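Long-range contact in membrane-anchored mycosin mycp1 (Mycobacterium thermoresistibile, PDB 4HVL), which probably cleaves peptide bonds as a subtilisin-like serine protease and is an essential component of the type VII (ESX-1) secretion system: residues C98-T103 / L289-E294. Residues are numbered along the deposited sequence; the frame is centred on the assembly and turned at random.
Sequences CDAHGT and LGYGGE. With ZN (zinc ion), chain G.
The phenol oxygen of Tyr-291 is gripped by two backbone groups: Ala-100 N gives it a weak, strongly bent hydrogen bond (N to OH 2.8 Å, 120° at the hydrogen), and the hydroxyl itself donates to Ala-30 O. This joins the loop of the subtilisin fold that carries the predicted charge-relay histidine, and leads into helix 102-110, to the type I turn Gly-290 to Gly-293 that links strands 288-289 and 295-300. CG of Tyr-291 stands anti to its carbonyl carbon (chi1 -56°). The ring reaches over to the loop ahead of the helix, where Ala-100 CB lies 3.5 Å from Tyr-291 OH. Thr-103, in the first turn of the helix, crosses the tyrosine side chain at about a right angle. Its CB lies in the plane of the ring at the CD1-CE1 edge, and Thr-103 OG1, 3.5 Å from Tyr-291 CE1, also sits near that plane while hydrogen-bonding to Asp-97 and Asn-74. On the tyrosine's own loop, Gly-292 N donates to the syn side of Glu-294 OE1 (2.8 Å), while the turn itself is closed by Gly-293 N to Gly-290 O.

The side chain of His-101, at the N-cap position, leaves the backbone away from segment 289-294. Its ND1 is hydrogen-bonded to Asp-70, and His-101 NE2 binds a zinc ion at 2.1 Å that Ser-312 and a water also ligate. Ala-100, whose N meets Tyr-291 OH, directly precedes this histidine, and Cys-98 is tied to Cys-29 by a disulfide beside the same Ala-30. Farther along, the methyl CG2 of Thr-103 rests 3.5 Å from Gly-290 O.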
loop_
_atom_site.group_PDB
_atom_site.type_symbol
_atom_site.label_atom_id
_atom_site.label_comp_id
_atom_site.label_asym_id
_atom_site.label_seq_id
_atom_site.Cartn_x
_atom_site.Cartn_y
_atom_site.Cartn_z
ATOM N N CYS A 98 9.559 6.805 -11.886
ATOM C CA CYS A 98 10.590 7.824 -11.767
ATOM C C CYS A 98 11.126 7.894 -10.320
ATOM O O CYS A 98 12.038 8.653 -10.045
ATOM C CB CYS A 98 10.008 9.182 -12.215
ATOM S SG CYS A 98 11.184 10.435 -12.765
ATOM N N ASP A 99 10.607 7.056 -9.423
ATOM C CA ASP A 99 10.868 7.192 -7.988
ATOM C C ASP A 99 11.552 5.980 -7.369
ATOM O O ASP A 99 11.709 5.928 -6.172
ATOM C CB ASP A 99 9.543 7.419 -7.246
ATOM C CG ASP A 99 8.885 8.732 -7.615
ATOM O OD1 ASP A 99 8.581 8.957 -8.802
ATOM O OD2 ASP A 99 8.699 9.549 -6.713
ATOM N N ALA A 100 11.876 4.966 -8.158
ATOM C CA ALA A 100 12.457 3.753 -7.605
ATOM C C ALA A 100 11.629 3.268 -6.433
ATOM O O ALA A 100 12.158 3.000 -5.368
ATOM C CB ALA A 100 13.902 4.004 -7.180
ATOM N N HIS A 101 10.320 3.164 -6.631
ATOM C CA HIS A 101 9.442 2.800 -5.564
ATOM C C HIS A 101 8.411 1.778 -6.054
ATOM O O HIS A 101 8.445 0.616 -5.634
ATOM C CB HIS A 101 8.807 4.072 -4.953
ATOM C CG HIS A 101 8.058 3.825 -3.684
ATOM N ND1 HIS A 101 6.742 3.415 -3.676
ATOM C CD2 HIS A 101 8.445 3.873 -2.385
ATOM C CE1 HIS A 101 6.338 3.251 -2.426
ATOM N NE2 HIS A 101 7.354 3.513 -1.623
ATOM N N GLY A 102 7.526 2.191 -6.953
ATOM C CA GLY A 102 6.458 1.327 -7.434
ATOM C C GLY A 102 6.943 0.026 -8.053
ATOM O O GLY A 102 6.323 -1.029 -7.897
ATOM N N THR A 103 8.069 0.095 -8.741
ATOM C CA THR A 103 8.665 -1.103 -9.318
ATOM C C THR A 103 8.974 -2.094 -8.194
ATOM O O THR A 103 8.733 -3.294 -8.319
ATOM C CB THR A 103 9.962 -0.748 -10.074
ATOM O OG1 THR A 103 9.650 0.207 -11.107
ATOM C CG2 THR A 103 10.562 -1.990 -10.696
ATOM N N LEU A 289 13.134 -6.039 -6.254
ATOM C CA LEU A 289 13.716 -5.974 -7.593
ATOM C C LEU A 289 13.580 -4.592 -8.211
ATOM O O LEU A 289 12.615 -3.863 -7.957
ATOM C CB LEU A 289 13.053 -6.993 -8.529
ATOM C CG LEU A 289 13.010 -8.465 -8.067
ATOM C CD1 LEU A 289 12.323 -9.321 -9.138
ATOM C CD2 LEU A 289 14.406 -8.969 -7.758
ATOM N N GLY A 290 14.558 -4.245 -9.037
ATOM C CA GLY A 290 14.594 -2.957 -9.716
ATOM C C GLY A 290 14.047 -3.011 -11.133
ATOM O O GLY A 290 13.309 -3.942 -11.513
ATOM N N TYR A 291 14.452 -2.014 -11.920
ATOM C CA TYR A 291 13.905 -1.776 -13.242
ATOM C C TYR A 291 14.275 -2.853 -14.264
ATOM O O TYR A 291 13.670 -2.917 -15.326
ATOM C CB TYR A 291 14.363 -0.411 -13.784
ATOM C CG TYR A 291 14.049 0.802 -12.909
ATOM C CD1 TYR A 291 12.984 0.791 -11.993
ATOM C CD2 TYR A 291 14.794 1.979 -13.028
ATOM C CE1 TYR A 291 12.697 1.898 -11.195
ATOM C CE2 TYR A 291 14.504 3.085 -12.241
ATOM C CZ TYR A 291 13.462 3.038 -11.314
ATOM O OH TYR A 291 13.155 4.148 -10.552
ATOM N N GLY A 292 15.284 -3.664 -13.961
ATOM C CA GLY A 292 15.668 -4.762 -14.851
ATOM C C GLY A 292 15.302 -6.118 -14.256
ATOM O O GLY A 292 15.630 -7.137 -14.821
ATOM N N GLY A 293 14.616 -6.130 -13.121
ATOM C CA GLY A 293 14.358 -7.377 -12.404
ATOM C C GLY A 293 15.540 -7.860 -11.590
ATOM O O GLY A 293 15.572 -9.027 -11.168
ATOM N N GLU A 294 16.493 -6.949 -11.346
ATOM C CA GLU A 294 17.712 -7.216 -10.568
ATOM C C GLU A 294 17.461 -6.988 -9.080
ATOM O O GLU A 294 16.775 -6.040 -8.706
ATOM C CB GLU A 294 18.865 -6.298 -11.061
ATOM C CG GLU A 294 18.917 -4.863 -10.510
ATOM C CD GLU A 294 17.879 -3.868 -11.053
ATOM O OE1 GLU A 294 16.961 -4.257 -11.793
ATOM O OE2 GLU A 294 17.989 -2.646 -10.746
HETATM ZN ZN ZN G . 7.031 3.638 0.492
HETATM O O HOH W 1 7.979 5.502 0.949
#